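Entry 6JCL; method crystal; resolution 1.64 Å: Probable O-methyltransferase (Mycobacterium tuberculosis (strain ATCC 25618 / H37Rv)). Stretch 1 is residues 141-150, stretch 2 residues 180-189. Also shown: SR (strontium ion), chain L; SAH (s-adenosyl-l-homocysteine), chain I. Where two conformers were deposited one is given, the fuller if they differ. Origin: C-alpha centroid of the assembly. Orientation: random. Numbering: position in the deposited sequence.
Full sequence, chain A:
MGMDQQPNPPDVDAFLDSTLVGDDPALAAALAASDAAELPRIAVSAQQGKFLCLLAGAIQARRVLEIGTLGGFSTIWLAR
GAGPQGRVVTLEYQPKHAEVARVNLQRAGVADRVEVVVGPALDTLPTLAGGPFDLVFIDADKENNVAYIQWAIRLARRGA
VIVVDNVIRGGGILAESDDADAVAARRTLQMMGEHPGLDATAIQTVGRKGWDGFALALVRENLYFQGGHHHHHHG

Stretch 1 (141-150) DKENNVAYIQ
Stretch 2 (180-189) ADAVAARRTL

Stretch 1 opens with D141 in an extended conformation (phi/psi -77/123) and makes a 3-10 segment at K142 and E143; N145 to Q150 are helical, and the helix continues past Q150. Stretch 2 is helical throughout, its phi/psi values lying near -65/-40. The two helix axes approach to 9.9 Å, and their N-to-C directions differ by 36°. The register is set by CA pairs: E143 CA lies 5.3 Å from A184 CA, and V146 CA lies 5.8 Å from T188 CA. Together the stretches bury 435 Å².

One direct hydrogen bond joins them. N145 (chi1 -83°, m; chi2 -8°) points toward stretch 2 and donates from N145 ND2 to T188 OG1 at 3.1 Å, with an N-H...O angle of 157°. T188 adopts the m rotamer (-65°), and T188 OG1 in turn donates to A184 O at 2.7 Å, one turn earlier in its own helix. The hydroxyl thus accepts from one stretch while donating within the other, so two polar side chains can be buried here with this pairing satisfied.

The remaining direct contacts are packing. At the 3-10 segment A184 CB lies 3.4 Å from K142 O and 3.7 Å from K142 CB; the small methyl suits so close an approach to backbone. K142 (m, m, t, t) starts toward stretch 2, placing K142 CG 4.2 Å from D181 CB, but its end leads away, with NZ hydrogen-bonded elsewhere in the structure. The end of D181 (chi1 44°, p) likewise leads away, and D181 OD1 and D181 OD2 bind strontium SR at 2.5 and 2.7 Å, leaving its CB for the contact. Further along, V146 (161°, t) sets V146 CG2 4.1 Å from T188 CA, and I149 (m, t) brings I149 CD1 to 3.8 Å from T188 CG2. These aliphatic groups fill buried space beside the threonine, whose methyl adds an apolar surface to its polar role.

At the exposed margin R187 is extended (chi1 to chi3 all t), bringing its guanidinium against V146. V146 CG1 covers one face of it, 3.7 Å from R187 NH2. R187 NH1 is 4.1 Å from E143 O, too far for a hydrogen bond, and a water bridges the gap: its O accepts from R187 NH1 at 2.5 Å and lies 3.2 Å from both E143 O and E143 OE1. E143 (chi1 -82°, m; chi2 -106°; chi3 42°) points its CA-to-CB bond away, yet its end comes nearer stretch 2.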

ATOM      1  N   ASP A 141       4.444   9.583  18.835  1.00 17.97           N
ATOM      2  CA  ASP A 141       5.822   9.594  19.347  1.00 17.23           C
ATOM      3  C   ASP A 141       6.483   8.248  19.056  1.00 20.03           C
ATOM      4  O   ASP A 141       5.951   7.194  19.432  1.00 20.62           O
ATOM      5  CB  ASP A 141       5.866   9.916  20.842  1.00 19.62           C
ATOM      6  CG  ASP A 141       4.915   9.063  21.670  1.00 25.10           C
ATOM      7  OD1 ASP A 141       3.791   8.782  21.205  1.00 21.36           O
ATOM      8  OD2 ASP A 141       5.291   8.697  22.798  1.00 21.06           O
ATOM      9  N   LYS A 142       7.625   8.270  18.340  1.00 19.45           N
ATOM     10  CA  LYS A 142       8.127   7.024  17.759  1.00 19.39           C
ATOM     11  C   LYS A 142       8.610   6.032  18.809  1.00 17.60           C
ATOM     12  O   LYS A 142       8.552   4.816  18.569  1.00 19.15           O
ATOM     13  CB  LYS A 142       9.263   7.302  16.769  1.00 18.97           C
ATOM     14  CG  LYS A 142       8.879   8.283  15.660  1.00 18.13           C
ATOM     15  CD  LYS A 142       7.561   7.904  14.969  1.00 16.63           C
ATOM     16  CE  LYS A 142       7.392   8.659  13.652  1.00 22.28           C
ATOM     17  NZ  LYS A 142       5.973   8.576  13.186  1.00 23.75           N
ATOM     18  N   GLU A 143       9.121   6.512  19.950  1.00 18.80           N
ATOM     19  CA  GLU A 143       9.583   5.573  20.973  1.00 18.93           C
ATOM     20  C   GLU A 143       8.449   4.722  21.525  1.00 20.86           C
ATOM     21  O   GLU A 143       8.718   3.685  22.140  1.00 23.76           O
ATOM     22  CB  GLU A 143      10.305   6.300  22.114  1.00 32.13           C
ATOM     23  CG  GLU A 143      11.776   6.628  21.806  1.00 45.17           C
ATOM     24  CD  GLU A 143      12.773   5.736  22.564  1.00 58.97           C
ATOM     25  OE1 GLU A 143      12.549   4.506  22.672  1.00 59.52           O
ATOM     26  OE2 GLU A 143      13.789   6.274  23.058  1.00 59.64           O
ATOM     27  N   ASN A 144       7.192   5.100  21.296  1.00 19.23           N
ATOM     28  CA  ASN A 144       6.089   4.261  21.745  1.00 19.90           C
ATOM     29  C   ASN A 144       5.428   3.483  20.616  1.00 19.54           C
ATOM     30  O   ASN A 144       4.374   2.873  20.839  1.00 19.84           O
ATOM     31  CB  ASN A 144       5.047   5.108  22.472  1.00 19.35           C
ATOM     32  CG  ASN A 144       5.328   5.211  23.959  1.00 28.13           C
ATOM     33  OD1 ASN A 144       5.656   4.214  24.618  1.00 26.52           O
ATOM     34  ND2 ASN A 144       5.187   6.410  24.499  1.00 24.43           N
ATOM     35  N   ASN A 145       6.025   3.453  19.417  1.00 18.24           N
ATOM     36  CA  ASN A 145       5.469   2.611  18.356  1.00 17.31           C
ATOM     37  C   ASN A 145       5.144   1.210  18.881  1.00 17.68           C
ATOM     38  O   ASN A 145       4.056   0.677  18.651  1.00 18.99           O
ATOM     39  CB  ASN A 145       6.458   2.457  17.207  1.00 20.29           C
ATOM     40  CG  ASN A 145       6.454   3.598  16.216  1.00 18.62           C
ATOM     41  OD1 ASN A 145       5.624   4.516  16.232  1.00 18.80           O
ATOM     42  ND2 ASN A 145       7.450   3.557  15.345  1.00 18.02           N
ATOM     43  N   VAL A 146       6.097   0.590  19.576  1.00 18.85           N
ATOM     44  CA  VAL A 146       5.938  -0.806  19.983  1.00 18.96           C
ATOM     45  C   VAL A 146       4.782  -0.953  20.966  1.00 22.16           C
ATOM     46  O   VAL A 146       3.955  -1.862  20.833  1.00 23.37           O
ATOM     47  CB  VAL A 146       7.260  -1.346  20.559  1.00 23.42           C
ATOM     48  CG1 VAL A 146       7.021  -2.586  21.407  1.00 27.51           C
ATOM     49  CG2 VAL A 146       8.226  -1.653  19.414  1.00 23.75           C
ATOM     50  N   ALA A 147       4.700  -0.064  21.965  1.00 20.28           N
ATOM     51  CA  ALA A 147       3.544  -0.078  22.867  1.00 20.56           C
ATOM     52  C   ALA A 147       2.232   0.136  22.109  1.00 20.15           C
ATOM     53  O   ALA A 147       1.224  -0.539  22.392  1.00 21.87           O
ATOM     54  CB  ALA A 147       3.697   0.999  23.934  1.00 20.94           C
ATOM     55  N   TYR A 148       2.220   1.075  21.150  1.00 19.25           N
ATOM     56  CA  TYR A 148       0.989   1.341  20.406  1.00 18.95           C
ATOM     57  C   TYR A 148       0.600   0.148  19.542  1.00 21.13           C
ATOM     58  O   TYR A 148      -0.592  -0.132  19.362  1.00 19.22           O
ATOM     59  CB  TYR A 148       1.134   2.601  19.542  1.00 18.11           C
ATOM     60  CG  TYR A 148       1.388   3.846  20.351  1.00 20.48           C
ATOM     61  CD1 TYR A 148       0.933   3.951  21.663  1.00 21.71           C
ATOM     62  CD2 TYR A 148       2.079   4.918  19.801  1.00 17.69           C
ATOM     63  CE1 TYR A 148       1.175   5.090  22.414  1.00 20.63           C
ATOM     64  CE2 TYR A 148       2.330   6.054  20.538  1.00 17.97           C
ATOM     65  CZ  TYR A 148       1.866   6.144  21.835  1.00 18.81           C
ATOM     66  OH  TYR A 148       2.128   7.277  22.568  1.00 19.84           O
ATOM     67  N   ILE A 149       1.590  -0.564  18.997  1.00 18.68           N
ATOM     68  CA  ILE A 149       1.290  -1.759  18.210  1.00 18.80           C
ATOM     69  C   ILE A 149       0.688  -2.840  19.105  1.00 19.88           C
ATOM     70  O   ILE A 149      -0.290  -3.503  18.730  1.00 20.25           O
ATOM     71  CB  ILE A 149       2.550  -2.258  17.476  1.00 19.71           C
ATOM     72  CG1 ILE A 149       2.950  -1.281  16.377  1.00 19.25           C
ATOM     73  CG2 ILE A 149       2.314  -3.672  16.887  1.00 21.07           C
ATOM     74  CD1 ILE A 149       4.417  -1.438  15.963  1.00 22.82           C
ATOM     75  N   GLN A 150       1.233  -3.011  20.316  1.00 20.52           N
ATOM     76  CA  GLN A 150       0.648  -3.966  21.256  1.00 21.70           C
ATOM     77  C   GLN A 150      -0.796  -3.596  21.594  1.00 24.81           C
ATOM     78  O   GLN A 150      -1.673  -4.470  21.636  1.00 22.89           O
ATOM     79  CB  GLN A 150       1.517  -4.049  22.513  1.00 25.77           C
ATOM     80  CG  GLN A 150       2.827  -4.801  22.261  1.00 30.83           C
ATOM     81  CD  GLN A 150       3.856  -4.640  23.374  1.00 44.46           C
ATOM     82  OE1 GLN A 150       3.875  -3.635  24.089  1.00 43.51           O
ATOM     83  NE2 GLN A 150       4.717  -5.638  23.525  1.00 52.24           N
ATOM     84  N   ALA A 180      16.813   9.443  17.298  1.00 19.26           N
ATOM     85  CA  ALA A 180      15.702   8.809  18.004  1.00 20.15           C
ATOM     86  C   ALA A 180      14.696   8.147  17.067  1.00 22.09           C
ATOM     87  O   ALA A 180      14.273   7.017  17.327  1.00 18.29           O
ATOM     88  CB  ALA A 180      15.000   9.827  18.894  1.00 22.40           C
ATOM     89  N   ASP A 181      14.316   8.802  15.959  1.00 17.46           N
ATOM     90  CA  ASP A 181      13.287   8.187  15.118  1.00 16.68           C
ATOM     91  C   ASP A 181      13.824   7.015  14.308  1.00 16.52           C
ATOM     92  O   ASP A 181      13.083   6.057  14.057  1.00 17.15           O
ATOM     93  CB  ASP A 181      12.646   9.250  14.202  1.00 16.24           C
ATOM     94  CG  ASP A 181      13.697  10.167  13.566  1.00 23.85           C
ATOM     95  OD1 ASP A 181      14.135  11.108  14.288  1.00 50.78           O
ATOM     96  OD2 ASP A 181      14.090   9.966  12.407  1.00 40.08           O
ATOM     97  N   ALA A 182      15.112   7.017  13.969  1.00 16.93           N
ATOM     98  CA  ALA A 182      15.681   5.865  13.279  1.00 16.95           C
ATOM     99  C   ALA A 182      15.895   4.680  14.225  1.00 17.40           C
ATOM    100  O   ALA A 182      15.599   3.535  13.871  1.00 17.26           O
ATOM    101  CB  ALA A 182      16.986   6.283  12.593  1.00 17.37           C
ATOM    102  N   VAL A 183      16.370   4.935  15.441  1.00 18.05           N
ATOM    103  CA  VAL A 183      16.494   3.863  16.428  1.00 18.60           C
ATOM    104  C   VAL A 183      15.132   3.235  16.710  1.00 18.19           C
ATOM    105  O   VAL A 183      14.984   2.006  16.741  1.00 18.35           O
ATOM    106  CB  VAL A 183      17.142   4.404  17.711  1.00 19.45           C
ATOM    107  CG1 VAL A 183      17.031   3.371  18.812  1.00 20.04           C
ATOM    108  CG2 VAL A 183      18.620   4.712  17.461  1.00 20.11           C
ATOM    109  N   ALA A 184      14.117   4.075  16.923  1.00 17.78           N
ATOM    110  CA  ALA A 184      12.775   3.566  17.187  1.00 17.49           C
ATOM    111  C   ALA A 184      12.234   2.788  15.994  1.00 19.31           C
ATOM    112  O   ALA A 184      11.601   1.732  16.152  1.00 19.07           O
ATOM    113  CB  ALA A 184      11.825   4.722  17.536  1.00 17.24           C
ATOM    114  N   ALA A 185      12.465   3.298  14.780  1.00 17.36           N
ATOM    115  CA  ALA A 185      11.958   2.604  13.602  1.00 16.36           C
ATOM    116  C   ALA A 185      12.589   1.223  13.457  1.00 17.76           C
ATOM    117  O   ALA A 185      11.909   0.254  13.117  1.00 16.36           O
ATOM    118  CB  ALA A 185      12.224   3.438  12.350  1.00 16.42           C
ATOM    119  N   ARG A 186      13.895   1.117  13.676  0.50 16.94           N
ATOM    120  CA  ARG A 186      14.536  -0.186  13.550  0.50 17.48           C
ATOM    121  C   ARG A 186      13.974  -1.172  14.566  0.50 20.13           C
ATOM    122  O   ARG A 186      13.695  -2.330  14.230  0.50 18.46           O
ATOM    123  CB  ARG A 186      16.054  -0.046  13.711  0.50 18.24           C
ATOM    124  CG  ARG A 186      16.807  -1.367  13.636  0.50 18.85           C
ATOM    125  CD  ARG A 186      18.298  -1.159  13.934  0.50 19.96           C
ATOM    126  NE  ARG A 186      19.068  -2.398  13.929  0.50 20.49           N
ATOM    127  CZ  ARG A 186      19.652  -2.907  12.850  0.50 20.67           C
ATOM    128  NH1 ARG A 186      20.346  -4.033  12.936  0.50 28.49           N
ATOM    129  NH2 ARG A 186      19.532  -2.295  11.679  0.50 20.04           N
ATOM    130  N   ARG A 187      13.800  -0.730  15.815  1.00 19.21           N
ATOM    131  CA  ARG A 187      13.247  -1.607  16.842  1.00 19.72           C
ATOM    132  C   ARG A 187      11.802  -1.957  16.525  1.00 18.51           C
ATOM    133  O   ARG A 187      11.365  -3.083  16.781  1.00 19.40           O
ATOM    134  CB  ARG A 187      13.327  -0.930  18.217  1.00 27.12           C
ATOM    135  CG  ARG A 187      12.695  -1.762  19.335  1.00 38.62           C
ATOM    136  CD  ARG A 187      12.359  -0.952  20.581  1.00 54.05           C
ATOM    137  NE  ARG A 187      11.626  -1.764  21.557  1.00 57.69           N
ATOM    138  CZ  ARG A 187      10.819  -1.274  22.494  1.00 58.84           C
ATOM    139  NH1 ARG A 187      10.631   0.032  22.599  1.00 58.55           N
ATOM    140  NH2 ARG A 187      10.196  -2.095  23.329  1.00 64.60           N
ATOM    141  N   THR A 188      11.050  -0.998  15.976  1.00 17.59           N
ATOM    142  CA  THR A 188       9.667  -1.267  15.588  1.00 17.25           C
ATOM    143  C   THR A 188       9.604  -2.382  14.556  1.00 18.30           C
ATOM    144  O   THR A 188       8.786  -3.307  14.664  1.00 18.13           O
ATOM    145  CB  THR A 188       9.046   0.010  15.019  1.00 16.51           C
ATOM    146  OG1 THR A 188       8.972   1.004  16.044  1.00 17.46           O
ATOM    147  CG2 THR A 188       7.629  -0.243  14.435  1.00 18.50           C
ATOM    148  N   LEU A 189      10.447  -2.292  13.524  1.00 17.03           N
ATOM    149  CA  LEU A 189      10.443  -3.299  12.469  1.00 17.12           C
ATOM    150  C   LEU A 189      10.854  -4.667  13.013  1.00 21.45           C
ATOM    151  O   LEU A 189      10.276  -5.706  12.643  1.00 18.86           O
ATOM    152  CB  LEU A 189      11.373  -2.857  11.336  1.00 16.82           C
ATOM    153  CG  LEU A 189      10.911  -1.624  10.544  1.00 16.26           C
ATOM    154  CD1 LEU A 189      12.074  -1.114   9.681  1.00 17.33           C
ATOM    155  CD2 LEU A 189       9.716  -1.975   9.682  1.00 18.11           C
TER
HETATM  156 SR    SR L 304      16.064  11.743  12.838  0.85 16.99          SR
HETATM  157  N   SAH I 301      -0.771  11.862  11.381  1.00 17.72           N
HETATM  158  CA  SAH I 301      -0.582  13.299  11.126  1.00 17.33           C
HETATM  159  CB  SAH I 301       0.778  13.741  11.656  1.00 15.62           C
HETATM  160  CG  SAH I 301       1.039  13.370  13.114  1.00 17.46           C
HETATM  161  SD  SAH I 301       2.508  14.246  13.710  1.00 18.27           S
HETATM  162  C   SAH I 301      -0.700  13.615   9.641  1.00 19.50           C
HETATM  163  O   SAH I 301      -1.411  14.535   9.220  1.00 20.33           O
HETATM  164  OXT SAH I 301      -0.098  12.908   8.843  1.00 18.49           O
HETATM  165  C5' SAH I 301       2.625  13.416  15.314  1.00 17.28           C
HETATM  166  C4' SAH I 301       1.571  13.875  16.325  1.00 18.37           C
HETATM  167  O4' SAH I 301       1.647  13.013  17.443  1.00 19.40           O
HETATM  168  C3' SAH I 301       1.782  15.290  16.882  1.00 22.17           C
HETATM  169  O3' SAH I 301       0.573  16.029  16.715  1.00 23.25           O
HETATM  170  C2' SAH I 301       2.086  15.091  18.358  1.00 22.18           C
HETATM  171  O2' SAH I 301       1.654  16.158  19.195  1.00 19.78           O
HETATM  172  C1' SAH I 301       1.404  13.747  18.624  1.00 19.44           C
HETATM  173  N9  SAH I 301       1.899  13.013  19.799  1.00 19.51           N
HETATM  174  C8  SAH I 301       3.207  12.929  20.234  1.00 20.70           C
HETATM  175  N7  SAH I 301       3.215  12.152  21.340  1.00 19.75           N
HETATM  176  C5  SAH I 301       1.947  11.742  21.595  1.00 22.91           C
HETATM  177  C6  SAH I 301       1.413  10.951  22.612  1.00 23.46           C
HETATM  178  N6  SAH I 301       2.183  10.432  23.575  1.00 22.74           N
HETATM  179  N1  SAH I 301       0.061  10.702  22.601  1.00 21.69           N
HETATM  180  C2  SAH I 301      -0.757  11.253  21.625  1.00 23.80           C
HETATM  181  N3  SAH I 301      -0.231  12.047  20.629  1.00 20.33           N
HETATM  182  C4  SAH I 301       1.113  12.279  20.631  1.00 22.17           C
HETATM  183  O   HOH W   1      11.256   1.997  21.159  1.00 52.94           O